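Local coordinates for putative extracellular solute-binding protein (Bordetella bronchiseptica, PDB 4P56) that binds mandelate and probably delivers it, or related carboxylates, to a TRAP-type membrane transporter as the periplasmic solute-binding component, at residues V207-P210 with S216-L219; S32-P37 with H92-G97. One frame throughout, in Å; residues are numbered along the deposited sequence.

Interaction 1 of 2, residues V207-P210 with S216-L219; sequences VFFP and SFKL. With RMN ((R)-mandelic acid), chain D.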
loop_
_atom_site.group_PDB
_atom_site.type_symbol
_atom_site.label_atom_id
_atom_site.label_comp_id
_atom_site.label_asym_id
_atom_site.label_seq_id
_atom_site.Cartn_x
_atom_site.Cartn_y
_atom_site.Cartn_z
ATOM N N VAL A 207 -7.481 -1.466 14.051
ATOM C CA VAL A 207 -6.500 -1.186 13.015
ATOM C C VAL A 207 -7.089 -1.487 11.662
ATOM O O VAL A 207 -7.862 -2.437 11.511
ATOM C CB VAL A 207 -5.171 -1.975 13.217
ATOM C CG1 VAL A 207 -5.404 -3.468 13.277
ATOM C CG2 VAL A 207 -4.187 -1.666 12.098
ATOM N N PHE A 208 -6.756 -0.645 10.697
ATOM C CA PHE A 208 -7.113 -0.893 9.300
ATOM C C PHE A 208 -5.846 -1.509 8.705
ATOM O O PHE A 208 -4.794 -0.869 8.671
ATOM C CB PHE A 208 -7.488 0.417 8.548
ATOM C CG PHE A 208 -8.904 0.912 8.792
ATOM C CD1 PHE A 208 -9.748 0.287 9.676
ATOM C CD2 PHE A 208 -9.386 2.056 8.111
ATOM C CE1 PHE A 208 -11.034 0.757 9.876
ATOM C CE2 PHE A 208 -10.651 2.512 8.306
ATOM C CZ PHE A 208 -11.485 1.860 9.198
ATOM N N PHE A 209 -5.935 -2.775 8.304
ATOM C CA PHE A 209 -4.825 -3.493 7.672
ATOM C C PHE A 209 -5.400 -4.468 6.643
ATOM O O PHE A 209 -6.580 -4.836 6.732
ATOM C CB PHE A 209 -4.111 -4.344 8.715
ATOM C CG PHE A 209 -2.803 -3.780 9.223
ATOM C CD1 PHE A 209 -2.050 -2.890 8.482
ATOM C CD2 PHE A 209 -2.307 -4.217 10.428
ATOM C CE1 PHE A 209 -0.836 -2.424 8.957
ATOM C CE2 PHE A 209 -1.084 -3.741 10.916
ATOM C CZ PHE A 209 -0.358 -2.848 10.167
ATOM N N PRO A 210 -4.571 -4.910 5.681
ATOM C CA PRO A 210 -4.961 -6.058 4.868
ATOM C C PRO A 210 -4.788 -7.336 5.691
ATOM O O PRO A 210 -4.233 -7.289 6.786
ATOM C CB PRO A 210 -3.971 -6.024 3.715
ATOM C CG PRO A 210 -2.712 -5.509 4.359
ATOM C CD PRO A 210 -3.177 -4.507 5.410
ATOM N N SER A 216 1.580 -10.923 10.240
ATOM C CA SER A 216 2.996 -10.551 10.161
ATOM C C SER A 216 3.350 -9.556 11.261
ATOM O O SER A 216 4.470 -9.524 11.721
ATOM C CB SER A 216 3.366 -10.020 8.766
ATOM O OG SER A 216 2.592 -8.895 8.444
ATOM N N PHE A 217 2.382 -8.761 11.701
ATOM C CA PHE A 217 2.610 -7.817 12.791
ATOM C C PHE A 217 2.250 -8.416 14.172
ATOM O O PHE A 217 2.286 -7.730 15.198
ATOM C CB PHE A 217 1.871 -6.517 12.500
ATOM C CG PHE A 217 2.508 -5.703 11.398
ATOM C CD1 PHE A 217 3.525 -4.800 11.681
ATOM C CD2 PHE A 217 2.116 -5.860 10.090
ATOM C CE1 PHE A 217 4.114 -4.050 10.666
ATOM C CE2 PHE A 217 2.714 -5.121 9.062
ATOM C CZ PHE A 217 3.709 -4.220 9.357
ATOM N N LYS A 218 1.925 -9.706 14.171
ATOM C CA LYS A 218 1.703 -10.482 15.388
ATOM C C LYS A 218 0.545 -9.948 16.202
ATOM O O LYS A 218 0.625 -9.848 17.431
ATOM C CB LYS A 218 2.972 -10.519 16.251
ATOM C CG LYS A 218 4.156 -11.198 15.577
ATOM C CD LYS A 218 5.432 -10.965 16.375
ATOM C CE LYS A 218 6.657 -10.804 15.478
ATOM N NZ LYS A 218 7.220 -12.108 15.011
ATOM N N LEU A 219 -0.545 -9.617 15.523
ATOM C CA LEU A 219 -1.708 -9.038 16.177
ATOM C C LEU A 219 -2.805 -10.056 16.483
ATOM O O LEU A 219 -3.823 -9.707 17.075
ATOM C CB LEU A 219 -2.307 -7.953 15.280
ATOM C CG LEU A 219 -1.350 -6.861 14.798
ATOM C CD1 LEU A 219 -2.070 -5.852 13.919
ATOM C CD2 LEU A 219 -0.730 -6.164 15.968
HETATM C C1 RMN D . 0.968 -0.832 5.334
HETATM C C2 RMN D . 2.351 -0.927 5.309
HETATM C C3 RMN D . 2.975 -2.157 5.414
HETATM C C4 RMN D . 2.226 -3.307 5.587
HETATM C C5 RMN D . 0.837 -3.217 5.625
HETATM C C6 RMN D . 0.222 -1.983 5.495
HETATM C C7 RMN D . 0.294 0.510 5.238
HETATM C C10 RMN D . -0.225 0.884 6.594
HETATM O O8 RMN D . -0.804 0.501 4.408
HETATM O O11 RMN D . -1.396 0.553 6.985
HETATM O O12 RMN D . 0.544 1.495 7.396
#
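Phe209 meets both Phe217 and Leu219 in an apolar contact that is tight around its ring and thins out beyond it. The two phenyl planes run nearly parallel, 23° apart, but they are slid so that they barely overlap, with centroids separated by 5.0 Å. Phe209 CZ therefore sits over one face of the Phe217 ring, displaced toward the rim, 3.9 Å from Phe217 CD2. Leu219 comes to the Phe209 ring at its edge, close to the ring plane, and its CD1 is 3.8 Å from Phe209 CE2. That same methyl meets Val207 tip to tip: CG1 of Val207, set between the backbone N and the carbonyl carbon (chi1 57°), stops 4.1 Å from Leu219 CD1. The other Val207 methyl, CG2, lies over one face of the Phe209 ring, toward its rim. Strand 206-210 of the mixed sheet runs straight into helix 211-216, and a Schellman motif with Lys218 at C-prime ends that helix; the contact joins the strand to the loop beyond it. Helix 195-200 packs against all four touching side chains, and Arg170 makes a cation-pi contact with Phe209. The looser side lies outward, where Lys218 directs its chain into solvent and Ser216, partly exposed, bonds to Glu212 through OG. On the ligand side, CE1 of Phe209 comes within 3.6 Å of O11 of (R)-mandelic acid, while Phe217 turns an edge to the phenyl group, CE2 lying 4.0 Å from ligand C4.

Interaction 2 of 2, residues S32-P37 with H92-G97; sequences SSWLPP and HAYYPG. With RMN ((R)-mandelic acid), chain D.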
loop_
_atom_site.group_PDB
_atom_site.type_symbol
_atom_site.label_atom_id
_atom_site.label_comp_id
_atom_site.label_asym_id
_atom_site.label_seq_id
_atom_site.Cartn_x
_atom_site.Cartn_y
_atom_site.Cartn_z
ATOM N N SER A 32 17.236 0.088 2.039
ATOM C CA SER A 32 16.767 0.109 3.419
ATOM C C SER A 32 15.301 -0.290 3.473
ATOM O O SER A 32 14.509 0.158 2.655
ATOM C CB SER A 32 16.918 1.493 4.066
ATOM O OG SER A 32 16.570 1.464 5.448
ATOM N N SER A 33 14.954 -1.119 4.450
ATOM C CA SER A 33 13.565 -1.503 4.684
ATOM C C SER A 33 13.084 -1.149 6.093
ATOM O O SER A 33 13.811 -1.355 7.081
ATOM C CB SER A 33 13.430 -3.004 4.506
ATOM O OG SER A 33 12.180 -3.418 4.999
ATOM N N TRP A 34 11.869 -0.623 6.186
ATOM C CA TRP A 34 11.283 -0.292 7.481
ATOM C C TRP A 34 10.311 -1.396 7.915
ATOM O O TRP A 34 9.615 -1.258 8.912
ATOM C CB TRP A 34 10.599 1.078 7.448
ATOM C CG TRP A 34 9.759 1.388 6.215
ATOM C CD1 TRP A 34 10.200 1.924 5.045
ATOM C CD2 TRP A 34 8.342 1.171 6.037
ATOM N NE1 TRP A 34 9.163 2.072 4.159
ATOM C CE2 TRP A 34 8.010 1.618 4.750
ATOM C CE3 TRP A 34 7.334 0.641 6.848
ATOM C CZ2 TRP A 34 6.706 1.546 4.234
ATOM C CZ3 TRP A 34 6.041 0.573 6.342
ATOM C CH2 TRP A 34 5.740 1.012 5.050
ATOM N N LEU A 35 10.288 -2.493 7.148
ATOM C CA LEU A 35 9.556 -3.713 7.516
ATOM C C LEU A 35 10.519 -4.843 7.872
ATOM O O LEU A 35 11.631 -4.878 7.372
ATOM C CB LEU A 35 8.692 -4.160 6.354
ATOM C CG LEU A 35 7.544 -3.197 6.026
ATOM C CD1 LEU A 35 6.784 -3.638 4.760
ATOM C CD2 LEU A 35 6.590 -3.102 7.228
ATOM N N PRO A 36 10.081 -5.780 8.717
ATOM C CA PRO A 36 10.921 -6.936 9.042
ATOM C C PRO A 36 11.313 -7.666 7.769
ATOM O O PRO A 36 10.534 -7.651 6.811
ATOM C CB PRO A 36 9.987 -7.831 9.861
ATOM C CG PRO A 36 8.902 -6.983 10.301
ATOM C CD PRO A 36 8.738 -5.894 9.305
ATOM N N PRO A 37 12.478 -8.322 7.765
ATOM C CA PRO A 37 12.957 -9.009 6.556
ATOM C C PRO A 37 12.088 -10.204 6.174
ATOM O O PRO A 37 12.126 -10.644 5.024
ATOM C CB PRO A 37 14.365 -9.500 6.939
ATOM C CG PRO A 37 14.683 -8.944 8.270
ATOM C CD PRO A 37 13.397 -8.482 8.905
ATOM N N HIS A 92 2.507 5.728 0.312
ATOM C CA HIS A 92 1.891 6.977 -0.082
ATOM C C HIS A 92 1.027 7.554 1.013
ATOM O O HIS A 92 0.792 8.757 1.050
ATOM C CB HIS A 92 1.099 6.754 -1.351
ATOM C CG HIS A 92 1.991 6.607 -2.526
ATOM N ND1 HIS A 92 1.813 5.647 -3.498
ATOM C CD2 HIS A 92 3.070 7.321 -2.894
ATOM C CE1 HIS A 92 2.767 5.756 -4.401
ATOM N NE2 HIS A 92 3.542 6.775 -4.061
ATOM N N ALA A 93 0.604 6.701 1.928
ATOM C CA ALA A 93 -0.155 7.149 3.092
ATOM C C ALA A 93 0.665 7.973 4.096
ATOM O O ALA A 93 0.097 8.677 4.931
ATOM C CB ALA A 93 -0.783 5.918 3.818
ATOM N N TYR A 94 1.981 7.863 4.066
ATOM C CA TYR A 94 2.795 8.396 5.146
ATOM C C TYR A 94 3.172 9.867 4.920
ATOM O O TYR A 94 3.897 10.428 5.729
ATOM C CB TYR A 94 4.052 7.550 5.292
ATOM C CG TYR A 94 3.765 6.160 5.792
ATOM C CD1 TYR A 94 2.436 5.742 6.080
ATOM C CD2 TYR A 94 4.793 5.261 5.994
ATOM C CE1 TYR A 94 2.190 4.449 6.529
ATOM C CE2 TYR A 94 4.543 3.965 6.457
ATOM C CZ TYR A 94 3.243 3.576 6.702
ATOM O OH TYR A 94 3.084 2.301 7.165
ATOM N N TYR A 95 2.689 10.466 3.834
ATOM C CA TYR A 95 3.051 11.869 3.490
ATOM C C TYR A 95 1.833 12.741 3.238
ATOM O O TYR A 95 1.459 12.981 2.100
ATOM C CB TYR A 95 3.980 11.899 2.266
ATOM C CG TYR A 95 5.108 10.933 2.442
ATOM C CD1 TYR A 95 6.287 11.340 3.021
ATOM C CD2 TYR A 95 4.982 9.614 2.043
ATOM C CE1 TYR A 95 7.345 10.429 3.217
ATOM C CE2 TYR A 95 6.011 8.702 2.222
ATOM C CZ TYR A 95 7.182 9.120 2.796
ATOM O OH TYR A 95 8.191 8.211 2.989
ATOM N N PRO A 96 1.229 13.242 4.308
ATOM C CA PRO A 96 -0.000 14.046 4.223
ATOM C C PRO A 96 0.154 15.162 3.228
ATOM O O PRO A 96 1.106 15.938 3.381
ATOM C CB PRO A 96 -0.135 14.632 5.622
ATOM C CG PRO A 96 0.567 13.676 6.488
ATOM C CD PRO A 96 1.733 13.162 5.676
ATOM N N GLY A 97 -0.735 15.208 2.235
ATOM C CA GLY A 97 -0.740 16.230 1.205
ATOM C C GLY A 97 0.058 15.974 -0.066
ATOM O O GLY A 97 -0.076 16.761 -0.989
HETATM C C1 RMN D . 0.968 -0.832 5.334
HETATM C C2 RMN D . 2.351 -0.927 5.309
HETATM C C3 RMN D . 2.975 -2.157 5.414
HETATM C C4 RMN D . 2.226 -3.307 5.587
HETATM C C5 RMN D . 0.837 -3.217 5.625
HETATM C C6 RMN D . 0.222 -1.983 5.495
HETATM C C7 RMN D . 0.294 0.510 5.238
HETATM C C10 RMN D . -0.225 0.884 6.594
HETATM O O8 RMN D . -0.804 0.501 4.408
HETATM O O11 RMN D . -1.396 0.553 6.985
HETATM O O12 RMN D . 0.544 1.495 7.396
#
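Trp34 and Tyr94 are brought together by different first torsions: CG of Trp34 is wedged between its backbone N and carbonyl carbon (chi1 43°), whereas CG of Tyr94 stands opposite its own carbonyl carbon (chi1 -68°). The side chains then approach from opposite directions across a CA separation of 12.4 Å. Their rings meet obliquely, with planes at 52° and the Tyr94 centroid 5.2 Å from that of the tryptophan six-membered ring. CE2 of Tyr94 lies over one face of the indole, 3.5 Å from Trp34 CH2, and the phenol oxygen also lies beside CZ3. Leu35 CG lies over the opposite face of the indole, near its rim. At the far end of the indole, NE1 is hydrogen-bonded to the carbonyl oxygen of Phe89, which fixes the rotation of the ring system. Trp34 and Tyr94 both belong to the mandelate pocket, and they join the loop after strand 28-31 to the loop after strand 87-91. Trp34 presents its edge to the ligand phenyl group, with CH2 3.9 Å from ligand C2, and both Leu35 methyls approach ligand C3. Tyr94 OH donates to the carboxylate oxygen O12 at 2.7 Å, with that oxygen near the plane of the phenol ring, and has a second hydrogen bond with the backbone N of Ala192. Arg170 and Asp236 supply further hydrogen bonds to the ligand. The contact thus divides its chemistry: carbon surfaces of Trp34 and Leu35 receive the aromatic end of mandelate, while the phenol, which is also hydrogen-bonded to Ala192 N, meets the carboxylate and would probably favour its anionic form.

Interactions 1 and 2 follow one another along the chain and lie on different sides of the same ligand, their centres about 15 Å apart. They touch directly where CZ of Phe217 packs 3.8 Å from CD2 of Leu35, so Phe209, Phe217 and Leu35 form a connected apolar wall along part of the mandelate phenyl group. The two carboxylate oxygens are divided between them: O11 lies nearest the Phe209 ring of interaction 1, and O12 takes the hydrogen bond from interaction 2. Arg170, next to interaction 1, hydrogen-bonds to the same ligand that Tyr94 of interaction 2 holds.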